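Local coordinates for protein succinate-semialdehyde dehydrogenase (NAD(P)(+)) (Marinobacter aquaeolei, PDB 3RH9) that probably oxidises succinate semialdehyde with NAD+ as cofactor, as a member of the aldehyde dehydrogenase family, at residues Gly115-Cys120 and Ala170-Gly175; Lys166-Ala171 and Cys176-Lys181. All coordinates share one frame; numbering follows the deposited sequence.

Both interactions are built on helix 162-174, whose residues Ala170 and Ala171 belong to each, and their centres lie about 9 Å apart. In chain order helix 103-123 comes first, then strand 151-154, helix 162-174 and strand 178-181. Interaction 1 joins the two helices, whereas interaction 2 joins helix 162-174 to the strand that follows it and so closes a beta-alpha-beta unit. The two meet directly: Phe117 CE2 lies 3.6 Å from Ser169 CA, and Phe116 CZ packs on Lys166 CG. Helix 162-174 is therefore buried between helix 103-123 and the mixed sheet containing strands 151-154 and 178-181, within the aldehyde dehydrogenase family region.

Interaction 1 (Gly115-Cys120 and Ala170-Gly175); sequences GFFDYC and AALAAG
Phe117 and Leu172 form the closer of the two apolar side-chain pairs between helices 103-123 and 162-174. Methyl CD1 of Leu172 meets Phe117 CE2 at 3.9 Å and lies in the ring plane, so this methyl touches the rim of the ring and not its face. The Phe117 CA-CB bond does not aim at the other helix; chi1 of -78° sets CG opposite the carbonyl carbon, and the ring then extends across to the leucine. A second, looser apolar pair is Cys120 CB with Ala173 CB, 4.5 Å apart, where the backbones also come closest, at 6.5 Å between the CA atoms of Cys120 and Ala173.

The thiol of Cys120 makes a van der Waals contact of a different kind, with main chain: its SG lies 3.9 Å from Ala170 N and 4.1 Å from Ala170 CA. The Ala173 methyl points toward helix 103-123, whereas that of Ala170 points away. The short helix axes stay 9.8 Å apart and cross at -28°, and the segments bury 161 Å² in all. Gly175, the first residue to leave helical geometry, has phi 84° in a Schellman motif.

The contact belongs to the buried core of the aldehyde dehydrogenase fold, the Ala170 side chain lying about 11 Å from that of Glu256, the predicted active-site residue. Ile80 of helix 70-86 touches both Phe117 and Leu172, and Arg73 of that helix hydrogen-bonds Ala173 O. Leu471 of helix 467-471 packs on Cys120 and Ala173, so helices 70-86, 103-123 and 467-471 are neighbours of helix 162-174 here.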
loop_
_atom_site.group_PDB
_atom_site.type_symbol
_atom_site.label_atom_id
_atom_site.label_comp_id
_atom_site.label_asym_id
_atom_site.label_seq_id
_atom_site.Cartn_x
_atom_site.Cartn_y
_atom_site.Cartn_z
ATOM N N GLY A 115 4.603 -21.492 12.073
ATOM C CA GLY A 115 5.841 -21.144 11.398
ATOM C C GLY A 115 5.927 -19.673 11.035
ATOM O O GLY A 115 7.001 -19.158 10.697
ATOM N N PHE A 116 4.788 -18.995 11.088
ATOM C CA PHE A 116 4.770 -17.564 10.847
ATOM C C PHE A 116 5.304 -16.862 12.072
ATOM O O PHE A 116 6.114 -15.933 11.993
ATOM C CB PHE A 116 3.356 -17.091 10.506
ATOM C CG PHE A 116 2.969 -17.386 9.097
ATOM C CD1 PHE A 116 3.463 -16.609 8.057
ATOM C CD2 PHE A 116 2.148 -18.466 8.795
ATOM C CE1 PHE A 116 3.130 -16.882 6.749
ATOM C CE2 PHE A 116 1.809 -18.745 7.474
ATOM C CZ PHE A 116 2.308 -17.951 6.450
ATOM N N PHE A 117 4.853 -17.338 13.216
ATOM C CA PHE A 117 5.313 -16.817 14.481
ATOM C C PHE A 117 6.787 -17.117 14.668
ATOM O O PHE A 117 7.547 -16.283 15.152
ATOM C CB PHE A 117 4.455 -17.379 15.605
ATOM C CG PHE A 117 3.128 -16.703 15.712
ATOM C CD1 PHE A 117 2.001 -17.291 15.199
ATOM C CD2 PHE A 117 3.020 -15.451 16.293
ATOM C CE1 PHE A 117 0.779 -16.654 15.293
ATOM C CE2 PHE A 117 1.813 -14.810 16.382
ATOM C CZ PHE A 117 0.690 -15.407 15.889
ATOM N N ASP A 118 7.196 -18.307 14.263
ATOM C CA ASP A 118 8.593 -18.658 14.363
ATOM C C ASP A 118 9.391 -17.724 13.482
ATOM O O ASP A 118 10.420 -17.197 13.884
ATOM C CB ASP A 118 8.843 -20.109 13.939
ATOM C CG ASP A 118 10.268 -20.557 14.236
ATOM O OD1 ASP A 118 10.747 -20.364 15.382
ATOM O OD2 ASP A 118 10.921 -21.089 13.323
ATOM N N TYR A 119 8.907 -17.510 12.271
ATOM C CA TYR A 119 9.694 -16.774 11.317
ATOM C C TYR A 119 9.810 -15.321 11.756
ATOM O O TYR A 119 10.854 -14.693 11.589
ATOM C CB TYR A 119 9.114 -16.891 9.918
ATOM C CG TYR A 119 9.835 -15.994 8.966
ATOM C CD1 TYR A 119 9.418 -14.684 8.779
ATOM C CD2 TYR A 119 10.963 -16.441 8.277
ATOM C CE1 TYR A 119 10.094 -13.847 7.921
ATOM C CE2 TYR A 119 11.648 -15.602 7.406
ATOM C CZ TYR A 119 11.205 -14.308 7.241
ATOM O OH TYR A 119 11.862 -13.466 6.385
ATOM N N CYS A 120 8.745 -14.798 12.345
ATOM C CA CYS A 120 8.756 -13.422 12.831
ATOM C C CYS A 120 9.621 -13.217 14.063
ATOM O O CYS A 120 10.183 -12.142 14.260
ATOM C CB CYS A 120 7.337 -12.939 13.098
ATOM S SG CYS A 120 6.544 -12.362 11.608
ATOM N N ALA A 170 3.070 -10.685 12.216
ATOM C CA ALA A 170 3.674 -9.437 11.731
ATOM C C ALA A 170 3.263 -8.238 12.588
ATOM O O ALA A 170 4.076 -7.384 12.897
ATOM C CB ALA A 170 3.349 -9.197 10.261
ATOM N N ALA A 171 2.005 -8.198 12.993
ATOM C CA ALA A 171 1.515 -7.110 13.820
ATOM C C ALA A 171 2.150 -7.051 15.230
ATOM O O ALA A 171 2.398 -5.958 15.759
ATOM C CB ALA A 171 -0.008 -7.168 13.899
ATOM N N LEU A 172 2.409 -8.207 15.844
ATOM C CA LEU A 172 3.112 -8.220 17.128
ATOM C C LEU A 172 4.566 -7.808 16.934
ATOM O O LEU A 172 5.072 -6.954 17.646
ATOM C CB LEU A 172 3.027 -9.581 17.837
ATOM C CG LEU A 172 1.641 -10.057 18.291
ATOM C CD1 LEU A 172 1.640 -11.543 18.526
ATOM C CD2 LEU A 172 1.134 -9.325 19.516
ATOM N N ALA A 173 5.241 -8.400 15.963
ATOM C CA ALA A 173 6.620 -8.012 15.701
ATOM C C ALA A 173 6.738 -6.494 15.597
ATOM O O ALA A 173 7.782 -5.927 15.932
ATOM C CB ALA A 173 7.152 -8.691 14.427
ATOM N N ALA A 174 5.655 -5.850 15.151
ATOM C CA ALA A 174 5.611 -4.402 14.933
ATOM C C ALA A 174 5.244 -3.603 16.197
ATOM O O ALA A 174 5.456 -2.384 16.272
ATOM C CB ALA A 174 4.639 -4.081 13.816
ATOM N N GLY A 175 4.687 -4.293 17.184
ATOM C CA GLY A 175 4.205 -3.640 18.383
ATOM C C GLY A 175 2.801 -3.093 18.195
ATOM O O GLY A 175 2.401 -2.160 18.881
#

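Interaction 2 (Lys166-Ala171 and Cys176-Lys181); sequences KKLSAA and CPSVIK
Leu168 reaches strand 178-181 with both of its methyl groups. CD2 touches Ile180 CD1 at 3.8 Å, the two side chains crossing at about a right angle, while CD1 makes a non-bonded contact with Ser178 OG. Its chi1 of -172° places CG opposite the backbone N, which carries the fork to the strand although the CA-CB bond does not aim there.

Nearer the turn, the contact is held by the main chain. Cys176 N donates to Ala171 O over 2.8 Å, with an N-H...O angle of 157° and the donor tilted 20° from the carbonyl plane. Beside this bond Cys176 CB packs 4.2 Å from Ala171 CB.

Further out, Ser178 OG has a weak hydrogen bond to Met206 O. Helix 188-197 touches Leu168 through Phe193 and Met197, and Ile180 through Met190 and Phe194. Backbone bonds join strand 178-181 to Thr151 and Leu153 of parallel strand 151-154, and Ser178 to Met206 and Ile180 to Asn208 toward strand 207-209. Helix 162-174 links the first pair as a beta-alpha-beta unit, in a sheet whose parallel strands are consistent with the family's Rossmann-like cofactor-binding domain.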
loop_
_atom_site.group_PDB
_atom_site.type_symbol
_atom_site.label_atom_id
_atom_site.label_comp_id
_atom_site.label_asym_id
_atom_site.label_seq_id
_atom_site.Cartn_x
_atom_site.Cartn_y
_atom_site.Cartn_z
ATOM N N LYS A 166 -0.699 -15.308 9.841
ATOM C CA LYS A 166 0.079 -14.447 8.958
ATOM C C LYS A 166 -0.011 -13.002 9.426
ATOM O O LYS A 166 0.971 -12.265 9.400
ATOM C CB LYS A 166 -0.420 -14.527 7.507
ATOM C CG LYS A 166 -0.364 -15.914 6.855
ATOM C CD LYS A 166 -1.107 -15.902 5.516
ATOM C CE LYS A 166 -0.855 -17.169 4.705
ATOM N NZ LYS A 166 -1.451 -17.109 3.315
ATOM N N LYS A 167 -1.191 -12.588 9.852
ATOM C CA LYS A 167 -1.388 -11.187 10.163
ATOM C C LYS A 167 -0.857 -10.830 11.541
ATOM O O LYS A 167 -0.297 -9.760 11.736
ATOM C CB LYS A 167 -2.867 -10.801 10.047
ATOM C CG LYS A 167 -3.478 -11.040 8.689
ATOM C CD LYS A 167 -4.879 -10.441 8.602
ATOM C CE LYS A 167 -5.527 -10.773 7.272
ATOM N NZ LYS A 167 -4.748 -10.223 6.131
ATOM N N LEU A 168 -1.042 -11.728 12.499
ATOM C CA LEU A 168 -0.782 -11.401 13.893
ATOM C C LEU A 168 0.696 -11.505 14.231
ATOM O O LEU A 168 1.214 -10.715 15.004
ATOM C CB LEU A 168 -1.621 -12.271 14.814
ATOM C CG LEU A 168 -1.554 -11.878 16.286
ATOM C CD1 LEU A 168 -1.565 -10.361 16.424
ATOM C CD2 LEU A 168 -2.680 -12.535 17.102
ATOM N N SER A 169 1.377 -12.470 13.634
ATOM C CA SER A 169 2.823 -12.568 13.760
ATOM C C SER A 169 3.533 -11.290 13.307
ATOM O O SER A 169 4.497 -10.855 13.938
ATOM C CB SER A 169 3.340 -13.755 12.970
ATOM O OG SER A 169 2.825 -13.732 11.654
ATOM N N ALA A 170 3.070 -10.685 12.216
ATOM C CA ALA A 170 3.674 -9.437 11.731
ATOM C C ALA A 170 3.263 -8.238 12.588
ATOM O O ALA A 170 4.076 -7.384 12.897
ATOM C CB ALA A 170 3.349 -9.197 10.261
ATOM N N ALA A 171 2.005 -8.198 12.993
ATOM C CA ALA A 171 1.515 -7.110 13.820
ATOM C C ALA A 171 2.150 -7.051 15.230
ATOM O O ALA A 171 2.398 -5.958 15.759
ATOM C CB ALA A 171 -0.008 -7.168 13.899
ATOM N N CYS A 176 2.051 -3.671 17.256
ATOM C CA CYS A 176 0.696 -3.200 16.954
ATOM C C CYS A 176 -0.358 -3.966 17.712
ATOM O O CYS A 176 -0.550 -5.144 17.461
ATOM C CB CYS A 176 0.401 -3.305 15.452
ATOM S SG CYS A 176 1.107 -1.944 14.519
ATOM N N PRO A 177 -1.041 -3.299 18.650
ATOM C CA PRO A 177 -2.208 -3.934 19.272
ATOM C C PRO A 177 -3.261 -4.173 18.195
ATOM O O PRO A 177 -3.394 -3.385 17.262
ATOM C CB PRO A 177 -2.691 -2.881 20.285
ATOM C CG PRO A 177 -1.523 -1.948 20.485
ATOM C CD PRO A 177 -0.800 -1.941 19.168
ATOM N N SER A 178 -4.002 -5.260 18.302
ATOM C CA SER A 178 -4.931 -5.593 17.244
ATOM C C SER A 178 -6.321 -5.953 17.760
ATOM O O SER A 178 -6.494 -6.410 18.887
ATOM C CB SER A 178 -4.355 -6.716 16.380
ATOM O OG SER A 178 -3.861 -7.779 17.177
ATOM N N VAL A 179 -7.312 -5.717 16.915
ATOM C CA VAL A 179 -8.674 -6.118 17.178
ATOM C C VAL A 179 -8.991 -7.164 16.127
ATOM O O VAL A 179 -8.811 -6.911 14.935
ATOM C CB VAL A 179 -9.603 -4.928 17.029
ATOM C CG1 VAL A 179 -11.044 -5.372 17.092
ATOM C CG2 VAL A 179 -9.303 -3.901 18.085
ATOM N N ILE A 180 -9.428 -8.349 16.551
ATOM C CA ILE A 180 -9.518 -9.488 15.630
ATOM C C ILE A 180 -10.930 -9.988 15.330
ATOM O O ILE A 180 -11.693 -10.267 16.255
ATOM C CB ILE A 180 -8.670 -10.664 16.115
ATOM C CG1 ILE A 180 -7.189 -10.266 16.093
ATOM C CG2 ILE A 180 -8.948 -11.903 15.243
ATOM C CD1 ILE A 180 -6.213 -11.372 16.434
ATOM N N LYS A 181 -11.249 -10.123 14.037
ATOM C CA LYS A 181 -12.580 -10.529 13.611
ATOM C C LYS A 181 -12.592 -11.730 12.659
ATOM O O LYS A 181 -12.291 -11.589 11.477
ATOM C CB LYS A 181 -13.293 -9.349 12.946
ATOM C CG LYS A 181 -14.811 -9.486 12.876
ATOM C CD LYS A 181 -15.224 -10.613 11.966
ATOM C CE LYS A 181 -16.647 -10.436 11.472
ATOM N NZ LYS A 181 -17.417 -9.675 12.490
#